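Local coordinates for protein alpha-L-rhamnosidase (Aspergillus terreus, PDB 6GSZ) that probably hydrolyses terminal non-reducing alpha-L-rhamnose residues in alpha-L-rhamnosides, at residues V166-A172 against Y184-D188. Numbering follows the deposited sequence.
Sequences VGDHVMA and YNTYD. With CA (calcium ion), chain L.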
ATOM      1  N   VAL A 166       3.416 -14.711 -19.456  1.00 12.34           N
ATOM      2  CA  VAL A 166       2.563 -13.583 -19.789  1.00 12.12           C
ATOM      3  C   VAL A 166       2.670 -12.549 -18.677  1.00 12.37           C
ATOM      4  O   VAL A 166       2.252 -12.785 -17.582  1.00 13.12           O
ATOM      5  CB  VAL A 166       1.098 -13.962 -20.005  1.00 11.78           C
ATOM      6  CG1 VAL A 166       0.225 -12.754 -20.281  1.00 13.91           C
ATOM      7  CG2 VAL A 166       0.980 -15.030 -21.092  1.00 12.38           C
ATOM      8  N   GLY A 167       3.232 -11.392 -19.042  1.00 11.60           N
ATOM      9  CA  GLY A 167       3.392 -10.288 -18.121  1.00 12.29           C
ATOM     10  C   GLY A 167       4.394 -10.559 -17.021  1.00 12.16           C
ATOM     11  O   GLY A 167       5.032 -11.609 -16.970  1.00 13.41           O
ATOM     12  N   ASP A 168       4.454  -9.623 -16.082  1.00 13.07           N
ATOM     13  CA  ASP A 168       5.379  -9.663 -14.942  1.00 14.54           C
ATOM     14  C   ASP A 168       4.649  -9.450 -13.610  1.00 12.10           C
ATOM     15  O   ASP A 168       5.251  -9.050 -12.596  1.00 14.15           O
ATOM     16  CB  ASP A 168       6.501  -8.657 -15.117  1.00 15.63           C
ATOM     17  CG  ASP A 168       6.039  -7.218 -15.228  1.00 16.19           C
ATOM     18  OD1 ASP A 168       4.830  -6.983 -15.120  1.00 16.06           O
ATOM     19  OD2 ASP A 168       6.913  -6.355 -15.422  1.00 19.88           O
ATOM     20  N   HIS A 169       3.335  -9.688 -13.597  1.00 11.32           N
ATOM     21  CA  HIS A 169       2.580  -9.622 -12.373  1.00 11.42           C
ATOM     22  C   HIS A 169       2.729 -10.928 -11.593  1.00 12.21           C
ATOM     23  O   HIS A 169       2.592 -12.042 -12.181  1.00 13.66           O
ATOM     24  CB  HIS A 169       1.083  -9.385 -12.608  1.00 12.23           C
ATOM     25  CG  HIS A 169       0.713  -8.203 -13.436  1.00 14.37           C
ATOM     26  ND1 HIS A 169      -0.598  -7.801 -13.505  1.00 14.81           N
ATOM     27  CD2 HIS A 169       1.419  -7.427 -14.293  1.00 16.29           C
ATOM     28  CE1 HIS A 169      -0.675  -6.753 -14.332  1.00 14.74           C
ATOM     29  NE2 HIS A 169       0.539  -6.520 -14.847  1.00 15.45           N
ATOM     30  N   VAL A 170       2.911 -10.841 -10.280  1.00 10.15           N
ATOM     31  CA  VAL A 170       2.959 -12.015  -9.425  1.00 10.27           C
ATOM     32  C   VAL A 170       1.855 -11.885  -8.386  1.00 10.66           C
ATOM     33  O   VAL A 170       1.257 -10.811  -8.204  1.00 10.94           O
ATOM     34  CB  VAL A 170       4.333 -12.233  -8.780  1.00 10.47           C
ATOM     35  CG1 VAL A 170       5.375 -12.508  -9.839  1.00 12.58           C
ATOM     36  CG2 VAL A 170       4.724 -11.072  -7.894  1.00 12.93           C
ATOM     37  N   MET A 171       1.549 -12.973  -7.693  1.00 10.69           N
ATOM     38  CA  MET A 171       0.429 -13.023  -6.741  1.00 11.18           C
ATOM     39  C   MET A 171      -0.848 -12.409  -7.343  1.00 10.91           C
ATOM     40  O   MET A 171      -1.603 -11.688  -6.687  1.00 12.00           O
ATOM     41  CB  MET A 171       0.797 -12.390  -5.400  1.00 12.94           C
ATOM     42  CG  MET A 171       2.035 -13.031  -4.764  1.00 12.40           C
ATOM     43  SD  MET A 171       1.899 -14.765  -4.424  1.00 16.06           S
ATOM     44  CE  MET A 171       0.880 -14.725  -2.959  1.00 16.47           C
ATOM     45  N   ALA A 172      -1.109 -12.721  -8.621  1.00 10.29           N
ATOM     46  CA  ALA A 172      -2.174 -12.126  -9.402  1.00 10.05           C
ATOM     47  C   ALA A 172      -3.431 -12.968  -9.311  1.00  9.15           C
ATOM     48  O   ALA A 172      -3.338 -14.207  -9.398  1.00 10.04           O
ATOM     49  CB  ALA A 172      -1.728 -12.009 -10.840  1.00 11.04           C
ATOM     50  N   TYR A 184      -9.611  -8.554 -12.705  1.00 10.48           N
ATOM     51  CA  TYR A 184      -9.027  -9.332 -13.782  1.00 10.22           C
ATOM     52  C   TYR A 184      -7.967  -8.474 -14.461  1.00  8.39           C
ATOM     53  O   TYR A 184      -8.009  -7.219 -14.388  1.00  9.74           O
ATOM     54  CB  TYR A 184     -10.041  -9.821 -14.836  1.00 10.40           C
ATOM     55  CG  TYR A 184     -10.541  -8.693 -15.696  1.00 11.34           C
ATOM     56  CD1 TYR A 184     -11.584  -7.884 -15.293  1.00 11.58           C
ATOM     57  CD2 TYR A 184      -9.980  -8.477 -16.931  1.00 11.66           C
ATOM     58  CE1 TYR A 184     -11.960  -6.791 -16.068  1.00 11.55           C
ATOM     59  CE2 TYR A 184     -10.356  -7.401 -17.715  1.00 12.10           C
ATOM     60  CZ  TYR A 184     -11.363  -6.568 -17.288  1.00 13.43           C
ATOM     61  OH  TYR A 184     -11.711  -5.520 -18.101  1.00 14.30           O
ATOM     62  N   ASN A 185      -6.991  -9.097 -15.086  1.00  9.79           N
ATOM     63  CA  ASN A 185      -5.848  -8.448 -15.690  1.00  9.15           C
ATOM     64  C   ASN A 185      -5.881  -8.508 -17.207  1.00  9.96           C
ATOM     65  O   ASN A 185      -6.431  -9.447 -17.778  1.00 10.29           O
ATOM     66  CB  ASN A 185      -4.529  -8.947 -15.127  1.00 10.18           C
ATOM     67  CG  ASN A 185      -4.528  -8.895 -13.616  1.00 10.77           C
ATOM     68  OD1 ASN A 185      -4.345  -9.920 -12.928  1.00 12.45           O
ATOM     69  ND2 ASN A 185      -4.789  -7.714 -13.070  1.00 11.98           N
ATOM     70  N   THR A 186      -5.257  -7.528 -17.846  1.00 10.21           N
ATOM     71  CA  THR A 186      -5.166  -7.422 -19.278  1.00  9.80           C
ATOM     72  C   THR A 186      -3.694  -7.357 -19.689  1.00 10.90           C
ATOM     73  O   THR A 186      -2.909  -6.554 -19.131  1.00 12.13           O
ATOM     74  CB  THR A 186      -5.893  -6.169 -19.780  1.00 10.09           C
ATOM     75  OG1 THR A 186      -7.256  -6.213 -19.368  1.00 11.09           O
ATOM     76  CG2 THR A 186      -5.829  -6.085 -21.295  1.00 11.62           C
ATOM     77  N   TYR A 187      -3.311  -8.167 -20.691  1.00 10.86           N
ATOM     78  CA  TYR A 187      -1.944  -8.199 -21.175  1.00 10.37           C
ATOM     79  C   TYR A 187      -1.938  -8.073 -22.700  1.00 12.20           C
ATOM     80  O   TYR A 187      -2.776  -8.671 -23.400  1.00 12.66           O
ATOM     81  CB  TYR A 187      -1.287  -9.524 -20.801  1.00 10.98           C
ATOM     82  CG  TYR A 187      -1.248  -9.774 -19.315  1.00 10.53           C
ATOM     83  CD1 TYR A 187      -0.262  -9.207 -18.509  1.00 11.34           C
ATOM     84  CD2 TYR A 187      -2.191 -10.586 -18.695  1.00  9.77           C
ATOM     85  CE1 TYR A 187      -0.228  -9.415 -17.134  1.00 11.35           C
ATOM     86  CE2 TYR A 187      -2.128 -10.847 -17.333  1.00 10.03           C
ATOM     87  CZ  TYR A 187      -1.134 -10.297 -16.536  1.00 10.44           C
ATOM     88  OH  TYR A 187      -1.053 -10.580 -15.205  1.00 11.31           O
ATOM     89  N   ASP A 188      -0.917  -7.382 -23.202  1.00 11.46           N
ATOM     90  CA  ASP A 188      -0.650  -7.337 -24.632  1.00 12.52           C
ATOM     91  C   ASP A 188       0.249  -8.526 -24.991  1.00 13.84           C
ATOM     92  O   ASP A 188       1.424  -8.564 -24.635  1.00 14.44           O
ATOM     93  CB  ASP A 188      -0.015  -6.016 -25.016  1.00 13.65           C
ATOM     94  CG  ASP A 188       0.392  -5.920 -26.475  1.00 16.90           C
ATOM     95  OD1 ASP A 188       0.229  -6.922 -27.203  1.00 16.19           O
ATOM     96  OD2 ASP A 188       0.876  -4.819 -26.871  1.00 20.82           O
TER
HETATM   97 CA    CA L 930       2.452  -3.193 -26.369  0.80 31.51          CA
HETATM   98  O   HOH W   1       1.682 -11.394 -15.304  1.00 12.26           O
HETATM   99  O   HOH W   2      -2.088  -8.513 -11.217  1.00 16.01           O
HETATM  100  O   HOH W   3       3.256  -5.228 -27.980  1.00 47.65           O
HETATM  101  O   HOH W   4       2.521  -2.397 -28.894  1.00 47.42           O
HETATM  102  O   HOH W   5       0.573  -1.867 -26.988  0.50 31.06           O
HETATM  103  O   HOH W   6       3.802  -5.222 -25.038  1.00 44.18           O
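Two sheets of a beta-sandwich in the rhamnosidase N-terminal domain, a galactose-binding-domain-like module, meet here: the loop 166-172, leaving edge strand 164-165 of one sheet, packs on strand 182-188 of the other. Tyr187 is the centrepiece. Val166 CG1 lies over one face of its ring, 3.5 Å from Tyr187 CG, in a CH-pi contact, while the ring edge points at the face of His169 (edge-to-face, centroids 4.9 Å apart, planes at 59°). Gly167, at positive phi, brings CA within 3.8 Å of Tyr187 CD1; a CB there would strike the ring, so the lack of a side chain suits both backbone and packing. Water 1 accepts from His169 N (2.9 Å), lies 2.7 Å from Val166 O and weakly meets Tyr187 OH (2.9 Å). Water 2 joins His169 ND1 (2.8 Å) to Asn185 OD1 (3.2 Å, weak). Tyr157 hydrogen-bonds both Tyr187 OH and Asn185 OD1. Past the contact, Asp188 OD2 binds calcium at 2.3 Å, alongside four waters. Ring packing and bridging waters, rather than direct backbone pairing, therefore join loop to strand.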